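Local coordinates for protein antitoxin epsilon (Streptococcus pyogenes, PDB 1GVN) that neutralises the cognate zeta toxin as the antitoxin of a plasmid-borne type II toxin-antitoxin system that kills plasmid-free cells, at residues 19-31 with 43-55. Numbering follows the deposited sequence.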
loop_
_atom_site.group_PDB
_atom_site.type_symbol
_atom_site.label_atom_id
_atom_site.label_comp_id
_atom_site.label_asym_id
_atom_site.label_seq_id
_atom_site.Cartn_x
_atom_site.Cartn_y
_atom_site.Cartn_z
ATOM N N ALA A 19 -4.725 12.694 -3.718
ATOM C CA ALA A 19 -5.567 13.499 -2.833
ATOM C C ALA A 19 -6.953 12.863 -2.740
ATOM O O ALA A 19 -7.580 12.844 -1.677
ATOM C CB ALA A 19 -5.675 14.929 -3.361
ATOM N N SER A 20 -7.425 12.337 -3.864
ATOM C CA SER A 20 -8.727 11.691 -3.918
ATOM C C SER A 20 -8.760 10.451 -3.021
ATOM O O SER A 20 -9.688 10.261 -2.230
ATOM C CB SER A 20 -9.041 11.290 -5.362
ATOM O OG SER A 20 -10.257 10.577 -5.440
ATOM N N VAL A 21 -7.735 9.617 -3.146
ATOM C CA VAL A 21 -7.640 8.383 -2.368
ATOM C C VAL A 21 -7.399 8.678 -0.886
ATOM O O VAL A 21 -8.053 8.104 -0.009
ATOM C CB VAL A 21 -6.495 7.489 -2.917
ATOM C CG1 VAL A 21 -6.328 6.245 -2.059
ATOM C CG2 VAL A 21 -6.802 7.094 -4.361
ATOM N N TYR A 22 -6.463 9.577 -0.607
ATOM C CA TYR A 22 -6.158 9.920 0.775
ATOM C C TYR A 22 -7.391 10.515 1.453
ATOM O O TYR A 22 -7.752 10.125 2.566
ATOM C CB TYR A 22 -5.019 10.933 0.836
ATOM C CG TYR A 22 -4.606 11.258 2.247
ATOM C CD1 TYR A 22 -3.737 10.421 2.950
ATOM C CD2 TYR A 22 -5.113 12.382 2.897
ATOM C CE1 TYR A 22 -3.381 10.700 4.279
ATOM C CE2 TYR A 22 -4.768 12.668 4.217
ATOM C CZ TYR A 22 -3.904 11.826 4.900
ATOM O OH TYR A 22 -3.566 12.116 6.200
ATOM N N ASN A 23 -8.035 11.462 0.777
ATOM C CA ASN A 23 -9.219 12.102 1.337
ATOM C C ASN A 23 -10.343 11.122 1.627
ATOM O O ASN A 23 -11.026 11.254 2.633
ATOM C CB ASN A 23 -9.713 13.227 0.423
ATOM C CG ASN A 23 -8.822 14.454 0.492
ATOM O OD1 ASN A 23 -8.207 14.715 1.523
ATOM N ND2 ASN A 23 -8.755 15.218 -0.597
ATOM N N ARG A 24 -10.527 10.135 0.756
ATOM C CA ARG A 24 -11.560 9.125 0.968
ATOM C C ARG A 24 -11.260 8.404 2.277
ATOM O O ARG A 24 -12.135 8.228 3.123
ATOM C CB ARG A 24 -11.562 8.112 -0.184
ATOM C CG ARG A 24 -12.515 6.931 0.007
ATOM C CD ARG A 24 -12.394 5.938 -1.148
ATOM N NE ARG A 24 -12.649 6.590 -2.429
ATOM C CZ ARG A 24 -11.825 6.545 -3.474
ATOM N NH1 ARG A 24 -10.683 5.873 -3.403
ATOM N NH2 ARG A 24 -12.134 7.195 -4.588
ATOM N N VAL A 25 -10.011 7.984 2.437
ATOM C CA VAL A 25 -9.597 7.279 3.639
ATOM C C VAL A 25 -9.684 8.162 4.881
ATOM O O VAL A 25 -10.183 7.727 5.925
ATOM C CB VAL A 25 -8.161 6.739 3.492
ATOM C CG1 VAL A 25 -7.738 6.022 4.771
ATOM C CG2 VAL A 25 -8.094 5.779 2.310
ATOM N N LEU A 26 -9.195 9.394 4.779
ATOM C CA LEU A 26 -9.251 10.314 5.912
ATOM C C LEU A 26 -10.705 10.527 6.333
ATOM O O LEU A 26 -11.034 10.443 7.517
ATOM C CB LEU A 26 -8.631 11.669 5.549
ATOM C CG LEU A 26 -8.702 12.721 6.670
ATOM C CD1 LEU A 26 -7.897 12.261 7.892
ATOM C CD2 LEU A 26 -8.164 14.047 6.153
ATOM N N ASN A 27 -11.572 10.803 5.361
ATOM C CA ASN A 27 -12.986 11.023 5.659
ATOM C C ASN A 27 -13.606 9.861 6.417
ATOM O O ASN A 27 -14.345 10.060 7.382
ATOM C CB ASN A 27 -13.786 11.265 4.375
ATOM C CG ASN A 27 -14.025 12.736 4.114
ATOM O OD1 ASN A 27 -14.215 13.517 5.048
ATOM N ND2 ASN A 27 -14.033 13.123 2.840
ATOM N N TYR A 28 -13.307 8.649 5.971
ATOM C CA TYR A 28 -13.844 7.449 6.600
ATOM C C TYR A 28 -13.357 7.320 8.039
ATOM O O TYR A 28 -14.153 7.123 8.962
ATOM C CB TYR A 28 -13.437 6.225 5.780
ATOM C CG TYR A 28 -13.954 4.907 6.305
ATOM C CD1 TYR A 28 -13.359 4.289 7.404
ATOM C CD2 TYR A 28 -15.019 4.260 5.681
ATOM C CE1 TYR A 28 -13.803 3.053 7.863
ATOM C CE2 TYR A 28 -15.471 3.019 6.132
ATOM C CZ TYR A 28 -14.854 2.424 7.221
ATOM O OH TYR A 28 -15.271 1.184 7.653
ATOM N N VAL A 29 -12.048 7.442 8.230
ATOM C CA VAL A 29 -11.461 7.341 9.563
ATOM C C VAL A 29 -12.074 8.365 10.515
ATOM O O VAL A 29 -12.434 8.033 11.647
ATOM C CB VAL A 29 -9.925 7.531 9.507
ATOM C CG1 VAL A 29 -9.351 7.703 10.913
ATOM C CG2 VAL A 29 -9.289 6.316 8.835
ATOM N N LEU A 30 -12.213 9.603 10.056
ATOM C CA LEU A 30 -12.794 10.641 10.897
ATOM C C LEU A 30 -14.283 10.400 11.130
ATOM O O LEU A 30 -14.770 10.500 12.262
ATOM C CB LEU A 30 -12.578 12.020 10.264
ATOM C CG LEU A 30 -11.117 12.481 10.182
ATOM C CD1 LEU A 30 -11.056 13.853 9.506
ATOM C CD2 LEU A 30 -10.512 12.548 11.582
ATOM N N ASN A 31 -15.006 10.075 10.065
ATOM C CA ASN A 31 -16.435 9.833 10.190
ATOM C C ASN A 31 -16.739 8.679 11.134
ATOM O O ASN A 31 -17.725 8.718 11.864
ATOM C CB ASN A 31 -17.067 9.583 8.813
ATOM C CG ASN A 31 -17.195 10.864 7.987
ATOM O OD1 ASN A 31 -17.669 11.894 8.479
ATOM N ND2 ASN A 31 -16.785 10.801 6.721
ATOM N N GLU A 43 -8.362 0.335 8.757
ATOM C CA GLU A 43 -8.476 1.573 7.995
ATOM C C GLU A 43 -7.453 2.616 8.411
ATOM O O GLU A 43 -7.037 3.442 7.599
ATOM C CB GLU A 43 -9.890 2.152 8.117
ATOM C CG GLU A 43 -10.980 1.172 7.697
ATOM C CD GLU A 43 -11.522 0.366 8.862
ATOM O OE1 GLU A 43 -10.756 0.084 9.807
ATOM O OE2 GLU A 43 -12.714 0.002 8.828
ATOM N N VAL A 44 -7.053 2.578 9.678
ATOM C CA VAL A 44 -6.063 3.510 10.187
ATOM C C VAL A 44 -4.684 3.056 9.704
ATOM O O VAL A 44 -3.819 3.879 9.420
ATOM C CB VAL A 44 -6.106 3.575 11.730
ATOM C CG1 VAL A 44 -4.972 4.450 12.265
ATOM C CG2 VAL A 44 -7.451 4.155 12.174
ATOM N N ASN A 45 -4.484 1.745 9.618
ATOM C CA ASN A 45 -3.214 1.212 9.136
ATOM C C ASN A 45 -3.039 1.690 7.692
ATOM O O ASN A 45 -1.957 2.131 7.291
ATOM C CB ASN A 45 -3.224 -0.318 9.196
ATOM C CG ASN A 45 -1.894 -0.926 8.789
ATOM O OD1 ASN A 45 -1.542 -0.958 7.609
ATOM N ND2 ASN A 45 -1.140 -1.401 9.771
ATOM N N LEU A 46 -4.115 1.625 6.917
ATOM C CA LEU A 46 -4.073 2.074 5.529
ATOM C C LEU A 46 -3.783 3.570 5.459
ATOM O O LEU A 46 -2.964 4.017 4.653
ATOM C CB LEU A 46 -5.405 1.789 4.832
ATOM C CG LEU A 46 -5.549 2.355 3.414
ATOM C CD1 LEU A 46 -4.457 1.798 2.520
ATOM C CD2 LEU A 46 -6.919 2.008 2.864
ATOM N N LEU A 47 -4.466 4.343 6.297
ATOM C CA LEU A 47 -4.261 5.785 6.325
ATOM C C LEU A 47 -2.785 6.094 6.567
ATOM O O LEU A 47 -2.200 6.942 5.893
ATOM C CB LEU A 47 -5.101 6.427 7.436
ATOM C CG LEU A 47 -4.930 7.946 7.593
ATOM C CD1 LEU A 47 -5.511 8.655 6.379
ATOM C CD2 LEU A 47 -5.631 8.427 8.859
ATOM N N ASN A 48 -2.191 5.399 7.532
ATOM C CA ASN A 48 -0.793 5.614 7.870
ATOM C C ASN A 48 0.147 5.241 6.736
ATOM O O ASN A 48 1.171 5.891 6.538
ATOM C CB ASN A 48 -0.434 4.863 9.153
ATOM C CG ASN A 48 -1.094 5.482 10.380
ATOM O OD1 ASN A 48 -1.395 6.675 10.388
ATOM N ND2 ASN A 48 -1.309 4.683 11.417
ATOM N N GLN A 49 -0.210 4.196 5.993
ATOM C CA GLN A 49 0.614 3.837 4.846
ATOM C C GLN A 49 0.554 4.913 3.766
ATOM O O GLN A 49 1.533 5.242 3.141
ATOM C CB GLN A 49 0.177 2.489 4.271
ATOM C CG GLN A 49 0.434 1.308 5.193
ATOM C CD GLN A 49 -0.014 -0.008 4.590
ATOM O OE1 GLN A 49 0.467 -0.413 3.532
ATOM N NE2 GLN A 49 -0.937 -0.683 5.266
ATOM N N LEU A 50 -0.650 5.481 3.627
ATOM C CA LEU A 50 -0.845 6.543 2.646
ATOM C C LEU A 50 -0.063 7.788 3.063
ATOM O O LEU A 50 0.489 8.493 2.215
ATOM C CB LEU A 50 -2.338 6.866 2.490
ATOM C CG LEU A 50 -3.249 5.739 1.974
ATOM C CD1 LEU A 50 -4.644 6.297 1.675
ATOM C CD2 LEU A 50 -2.664 5.128 0.711
ATOM N N LYS A 51 -0.011 8.056 4.366
ATOM C CA LYS A 51 0.749 9.204 4.866
ATOM C C LYS A 51 2.225 8.999 4.513
ATOM O O LYS A 51 2.926 9.927 4.105
ATOM C CB LYS A 51 0.601 9.330 6.391
ATOM C CG LYS A 51 -0.783 9.803 6.852
ATOM C CD LYS A 51 -0.884 9.833 8.384
ATOM C CE LYS A 51 -2.165 10.529 8.857
ATOM N NZ LYS A 51 -2.062 12.015 8.754
ATOM N N LEU A 52 2.689 7.766 4.669
ATOM C CA LEU A 52 4.076 7.433 4.373
ATOM C C LEU A 52 4.343 7.637 2.880
ATOM O O LEU A 52 5.379 8.172 2.481
ATOM C CB LEU A 52 4.342 5.981 4.784
ATOM C CG LEU A 52 5.786 5.523 4.981
ATOM C CD1 LEU A 52 5.794 4.108 5.540
ATOM C CD2 LEU A 52 6.533 5.588 3.668
ATOM N N ALA A 53 3.393 7.219 2.056
ATOM C CA ALA A 53 3.518 7.355 0.611
ATOM C C ALA A 53 3.640 8.818 0.183
ATOM O O ALA A 53 4.410 9.149 -0.719
ATOM C CB ALA A 53 2.309 6.710 -0.071
ATOM N N LYS A 54 2.880 9.684 0.847
ATOM C CA LYS A 54 2.854 11.115 0.542
ATOM C C LYS A 54 4.058 11.936 1.001
ATOM O O LYS A 54 4.185 13.106 0.641
ATOM C CB LYS A 54 1.584 11.736 1.128
ATOM C CG LYS A 54 0.303 11.335 0.423
ATOM C CD LYS A 54 -0.905 11.879 1.178
ATOM C CE LYS A 54 -0.828 13.393 1.315
ATOM N NZ LYS A 54 -1.746 13.900 2.361
ATOM N N ARG A 55 4.941 11.339 1.791
ATOM C CA ARG A 55 6.113 12.065 2.276
ATOM C C ARG A 55 7.222 12.211 1.234
ATOM O O ARG A 55 8.164 12.981 1.431
ATOM C CB ARG A 55 6.694 11.370 3.505
ATOM C CG ARG A 55 5.828 11.426 4.747
ATOM C CD ARG A 55 6.541 10.726 5.890
ATOM N NE ARG A 55 5.777 10.749 7.131
ATOM C CZ ARG A 55 6.181 10.174 8.258
ATOM N NH1 ARG A 55 7.342 9.532 8.295
ATOM N NH2 ARG A 55 5.428 10.238 9.347
#
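Val21 begins the contact lightly: its side chain crosses that of Leu50 at about a right angle, CG1 against CD1. One residue on, Tyr22 is a knob in a hole formed by Leu47, Leu50, Lys51 and Lys54. Its CG lies anti to the backbone N (chi1 -176°), which sends the ring across to the second helix. There the ammonium group of Lys54 settles over the centre of one face, NZ standing 3.6 Å from the centroid of the Tyr22 ring in a cation-pi contact, while CB of Leu50 meets the ring edge in its plane. Lys51 runs past the phenol end, and its NZ donates to Tyr22 OH over 3.0 Å. Both ammonium groups also form salt bridges to acidic side chains of the chain of another protein, probably the zeta toxin, and Tyr22 OH is hydrogen-bonded to one as well; this polar cluster therefore belongs to the interface with that partner too.

Val25 divides its branches: CG2 meets Leu50 CD1 tip to tip at 3.5 Å, and CG1 lies 3.8 Å from Leu47 CB. Leu47 is the reciprocal knob, seated among Tyr22, Val25, Leu26 and Val29. Further along, Tyr28 OH donates to Glu43 OE2 over 3.1 Å, on the anti side of the carboxylate and 22° out of its plane. Glu43 CG lies 3.4 Å from Tyr28 CE1, and a bend at chi2 turns the carboxylate toward the Tyr28 hydroxyl. Val29 closes the apolar row against Val44 and Leu47.

Such reciprocal knobs-into-holes packing joins helices 5-31 and 42-54, whose local axes run broadly antiparallel at 144° and approach to 9.7 Å. Helix 63-83 packs alongside both, Asn77 touching Val21 and Tyr72 touching Leu50, to complete the three-helix core.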